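Local coordinates for protein alpha-rhamnosidase (Dictyoglomus thermophilum, PDB 6I60) that probably hydrolyses terminal non-reducing alpha-L-rhamnose residues from alpha-L-rhamnosides such as natural flavonoid glycosides, at residues 506-515 with 560-571. Sequence-based numbering, arbitrary orientation.
Sequences WMGDAQLSAE and AWSTAYITIAWY. With PGE (triethylene glycol), chain J.
W561 lays its indole flat against the first turn of helix 507-512, and G508 suits the spot, since even a CB there would probably collide with the ring. From CB, 4.3 Å from CB of M507, the chain passes to CG and CD1, above which sits the G508 backbone; CA of G508 makes a CH-pi contact 3.5 Å from the five-membered ring centroid. NE1 gives a hydrogen bond of 2.7 Å to O1 of a triethylene glycol, and O1 donates to OD1 of D509, whose CG lies beside the backbone N (chi1 -50°), turning OD1 to the glycol. CZ2 passes the same O1. Helices 507-512 and 564-571 belong to the six-hairpin glycosidase domain, an (alpha/alpha)6 barrel in this family, their axes 25° from parallel. The W506 and W561 rings meet at their borders, planes at 86°, while glycol O2 lies over one W506 face. Were W506 replaced by alanine, the glycol would probably lose its flat apolar wall and E502 its indole N-H partner. Small A564 fits between the helices, its CB 3.7 Å from CB of Q511. A514 CB abuts the Y571 ring edge; the Y571 hydroxyl bonds to R765, which salt-bridges E515, itself hydrogen-bonded to Y575.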
loop_
_atom_site.group_PDB
_atom_site.type_symbol
_atom_site.label_atom_id
_atom_site.label_comp_id
_atom_site.label_asym_id
_atom_site.label_seq_id
_atom_site.Cartn_x
_atom_site.Cartn_y
_atom_site.Cartn_z
ATOM N N TRP A 506 -6.195 -2.069 10.209
ATOM C CA TRP A 506 -5.968 -1.247 11.390
ATOM C C TRP A 506 -5.314 0.074 11.001
ATOM O O TRP A 506 -4.302 0.100 10.295
ATOM C CB TRP A 506 -5.101 -2.000 12.395
ATOM C CG TRP A 506 -5.841 -3.075 13.134
ATOM C CD1 TRP A 506 -5.973 -4.382 12.767
ATOM C CD2 TRP A 506 -6.553 -2.931 14.368
ATOM N NE1 TRP A 506 -6.724 -5.063 13.696
ATOM C CE2 TRP A 506 -7.091 -4.194 14.690
ATOM C CE3 TRP A 506 -6.790 -1.858 15.233
ATOM C CZ2 TRP A 506 -7.851 -4.412 15.837
ATOM C CZ3 TRP A 506 -7.541 -2.076 16.370
ATOM C CH2 TRP A 506 -8.064 -3.343 16.662
ATOM N N MET A 507 -5.900 1.175 11.477
ATOM C CA MET A 507 -5.470 2.502 11.049
ATOM C C MET A 507 -4.097 2.869 11.599
ATOM O O MET A 507 -3.338 3.582 10.932
ATOM C CB MET A 507 -6.504 3.539 11.475
ATOM C CG MET A 507 -7.776 3.512 10.651
ATOM S SD MET A 507 -7.658 4.574 9.203
ATOM C CE MET A 507 -8.144 6.150 9.912
ATOM N N GLY A 508 -3.763 2.405 12.804
ATOM C CA GLY A 508 -2.485 2.772 13.394
ATOM C C GLY A 508 -1.306 2.169 12.653
ATOM O O GLY A 508 -0.322 2.856 12.360
ATOM N N ASP A 509 -1.388 0.874 12.339
ATOM C CA ASP A 509 -0.298 0.218 11.626
ATOM C C ASP A 509 -0.106 0.806 10.236
ATOM O O ASP A 509 1.028 0.899 9.752
ATOM C CB ASP A 509 -0.561 -1.286 11.536
ATOM C CG ASP A 509 -0.924 -1.894 12.877
ATOM O OD1 ASP A 509 -1.559 -1.195 13.695
ATOM O OD2 ASP A 509 -0.573 -3.070 13.113
ATOM N N ALA A 510 -1.198 1.215 9.583
ATOM C CA ALA A 510 -1.090 1.794 8.250
ATOM C C ALA A 510 -0.488 3.191 8.288
ATOM O O ALA A 510 0.193 3.598 7.339
ATOM C CB ALA A 510 -2.464 1.829 7.583
ATOM N N GLN A 511 -0.718 3.934 9.371
ATOM C CA GLN A 511 -0.196 5.292 9.462
ATOM C C GLN A 511 1.305 5.295 9.719
ATOM O O GLN A 511 2.047 6.057 9.089
ATOM C CB GLN A 511 -0.930 6.058 10.564
ATOM C CG GLN A 511 -0.294 7.387 10.930
ATOM C CD GLN A 511 0.591 7.296 12.159
ATOM O OE1 GLN A 511 0.242 6.643 13.145
ATOM N NE2 GLN A 511 1.745 7.952 12.106
ATOM N N LEU A 512 1.773 4.443 10.638
ATOM C CA LEU A 512 3.178 4.468 11.032
ATOM C C LEU A 512 4.091 3.918 9.945
ATOM O O LEU A 512 5.270 4.286 9.886
ATOM C CB LEU A 512 3.371 3.682 12.327
ATOM C CG LEU A 512 2.706 4.275 13.569
ATOM C CD1 LEU A 512 2.571 3.218 14.648
ATOM C CD2 LEU A 512 3.485 5.479 14.079
ATOM N N SER A 513 3.582 3.037 9.085
ATOM C CA SER A 513 4.377 2.455 8.013
ATOM C C SER A 513 4.078 3.077 6.655
ATOM O O SER A 513 4.558 2.572 5.635
ATOM C CB SER A 513 4.166 0.939 7.955
ATOM O OG SER A 513 2.835 0.608 7.598
ATOM N N ALA A 514 3.310 4.168 6.618
ATOM C CA ALA A 514 2.952 4.772 5.339
ATOM C C ALA A 514 4.158 5.424 4.674
ATOM O O ALA A 514 4.296 5.380 3.447
ATOM C CB ALA A 514 1.825 5.787 5.532
ATOM N N GLU A 515 5.044 6.035 5.467
ATOM C CA GLU A 515 6.226 6.671 4.894
ATOM C C GLU A 515 7.191 5.646 4.312
ATOM O O GLU A 515 7.839 5.914 3.293
ATOM C CB GLU A 515 6.928 7.525 5.949
ATOM C CG GLU A 515 8.042 8.403 5.402
ATOM C CD GLU A 515 8.607 9.348 6.445
ATOM O OE1 GLU A 515 8.913 8.888 7.565
ATOM O OE2 GLU A 515 8.746 10.552 6.145
ATOM N N ALA A 560 -3.949 8.039 18.112
ATOM C CA ALA A 560 -2.776 7.534 17.407
ATOM C C ALA A 560 -3.151 6.657 16.221
ATOM O O ALA A 560 -2.314 6.432 15.340
ATOM C CB ALA A 560 -1.876 6.751 18.363
ATOM N N TRP A 561 -4.384 6.155 16.186
ATOM C CA TRP A 561 -4.874 5.330 15.091
ATOM C C TRP A 561 -5.632 6.160 14.060
ATOM O O TRP A 561 -5.321 6.111 12.865
ATOM C CB TRP A 561 -5.771 4.215 15.644
ATOM C CG TRP A 561 -5.061 2.913 15.889
ATOM C CD1 TRP A 561 -5.382 1.696 15.363
ATOM C CD2 TRP A 561 -3.917 2.698 16.726
ATOM N NE1 TRP A 561 -4.510 0.738 15.816
ATOM C CE2 TRP A 561 -3.599 1.326 16.653
ATOM C CE3 TRP A 561 -3.130 3.529 17.528
ATOM C CZ2 TRP A 561 -2.530 0.770 17.350
ATOM C CZ3 TRP A 561 -2.069 2.975 18.219
ATOM C CH2 TRP A 561 -1.779 1.609 18.125
ATOM N N SER A 562 -6.616 6.942 14.509
ATOM C CA SER A 562 -7.450 7.722 13.603
ATOM C C SER A 562 -6.685 8.830 12.895
ATOM O O SER A 562 -7.223 9.420 11.951
ATOM C CB SER A 562 -8.631 8.321 14.365
ATOM O OG SER A 562 -9.491 7.308 14.852
ATOM N N THR A 563 -5.455 9.128 13.319
ATOM C CA THR A 563 -4.645 10.132 12.639
ATOM C C THR A 563 -4.255 9.718 11.227
ATOM O O THR A 563 -3.702 10.543 10.491
ATOM C CB THR A 563 -3.382 10.424 13.449
ATOM O OG1 THR A 563 -2.725 11.579 12.912
ATOM C CG2 THR A 563 -2.434 9.237 13.393
ATOM N N ALA A 564 -4.531 8.472 10.834
ATOM C CA ALA A 564 -4.161 7.998 9.506
ATOM C C ALA A 564 -4.901 8.732 8.396
ATOM O O ALA A 564 -4.437 8.724 7.251
ATOM C CB ALA A 564 -4.424 6.495 9.395
ATOM N N TYR A 565 -6.037 9.363 8.704
ATOM C CA TYR A 565 -6.782 10.084 7.677
ATOM C C TYR A 565 -6.000 11.295 7.181
ATOM O O TYR A 565 -5.766 11.444 5.977
ATOM C CB TYR A 565 -8.149 10.507 8.216
ATOM C CG TYR A 565 -9.151 10.860 7.136
ATOM C CD1 TYR A 565 -8.934 10.497 5.814
ATOM C CD2 TYR A 565 -10.315 11.555 7.442
ATOM C CE1 TYR A 565 -9.846 10.815 4.826
ATOM C CE2 TYR A 565 -11.233 11.878 6.460
ATOM C CZ TYR A 565 -10.993 11.506 5.154
ATOM O OH TYR A 565 -11.903 11.823 4.171
ATOM N N ILE A 566 -5.587 12.173 8.095
ATOM C CA ILE A 566 -4.861 13.369 7.684
ATOM C C ILE A 566 -3.398 13.056 7.386
ATOM O O ILE A 566 -2.785 13.706 6.531
ATOM C CB ILE A 566 -4.979 14.466 8.755
ATOM C CG1 ILE A 566 -4.470 13.951 10.096
ATOM C CG2 ILE A 566 -6.411 14.927 8.901
ATOM C CD1 ILE A 566 -3.508 14.883 10.751
ATOM N N THR A 567 -2.813 12.073 8.076
ATOM C CA THR A 567 -1.395 11.781 7.891
ATOM C C THR A 567 -1.131 11.199 6.508
ATOM O O THR A 567 -0.261 11.684 5.776
ATOM C CB THR A 567 -0.905 10.824 8.980
ATOM O OG1 THR A 567 -0.881 11.506 10.240
ATOM C CG2 THR A 567 0.491 10.312 8.656
ATOM N N ILE A 568 -1.876 10.156 6.133
ATOM C CA ILE A 568 -1.680 9.545 4.822
ATOM C C ILE A 568 -1.988 10.549 3.719
ATOM O O ILE A 568 -1.293 10.604 2.697
ATOM C CB ILE A 568 -2.533 8.269 4.694
ATOM C CG1 ILE A 568 -2.039 7.205 5.676
ATOM C CG2 ILE A 568 -2.493 7.734 3.274
ATOM C CD1 ILE A 568 -2.936 5.992 5.766
ATOM N N ALA A 569 -3.020 11.372 3.914
ATOM C CA ALA A 569 -3.335 12.398 2.927
ATOM C C ALA A 569 -2.214 13.426 2.824
ATOM O O ALA A 569 -1.859 13.856 1.720
ATOM C CB ALA A 569 -4.659 13.075 3.274
ATOM N N TRP A 570 -1.641 13.827 3.962
ATOM C CA TRP A 570 -0.509 14.747 3.930
ATOM C C TRP A 570 0.711 14.105 3.283
ATOM O O TRP A 570 1.509 14.798 2.642
ATOM C CB TRP A 570 -0.173 15.223 5.344
ATOM C CG TRP A 570 1.045 16.088 5.412
ATOM C CD1 TRP A 570 2.305 15.703 5.766
ATOM C CD2 TRP A 570 1.122 17.487 5.116
ATOM N NE1 TRP A 570 3.162 16.776 5.708
ATOM C CE2 TRP A 570 2.461 17.884 5.313
ATOM C CE3 TRP A 570 0.189 18.444 4.705
ATOM C CZ2 TRP A 570 2.888 19.195 5.114
ATOM C CZ3 TRP A 570 0.617 19.746 4.508
ATOM C CH2 TRP A 570 1.954 20.109 4.711
ATOM N N TYR A 571 0.871 12.789 3.438
ATOM C CA TYR A 571 1.971 12.094 2.776
ATOM C C TYR A 571 1.815 12.138 1.262
ATOM O O TYR A 571 2.802 12.294 0.534
ATOM C CB TYR A 571 2.050 10.647 3.265
ATOM C CG TYR A 571 2.795 10.472 4.571
ATOM C CD1 TYR A 571 3.733 11.409 4.990
ATOM C CD2 TYR A 571 2.560 9.371 5.385
ATOM C CE1 TYR A 571 4.415 11.252 6.181
ATOM C CE2 TYR A 571 3.237 9.208 6.579
ATOM C CZ TYR A 571 4.162 10.150 6.971
ATOM O OH TYR A 571 4.839 9.990 8.157
HETATM C C1 PGE J . -3.006 -2.942 16.064
HETATM O O1 PGE J . -3.558 -1.755 15.511
HETATM C C2 PGE J . -3.404 -3.038 17.523
HETATM O O2 PGE J . -4.767 -3.402 17.608
HETATM C C3 PGE J . -5.128 -4.037 18.819
HETATM C C4 PGE J . -4.593 -5.458 18.832
HETATM O O4 PGE J . -3.175 -6.739 14.966
HETATM C C6 PGE J . -2.633 -6.551 16.266
HETATM C C5 PGE J . -3.640 -6.993 17.310
HETATM O O3 PGE J . -4.597 -5.972 17.514
#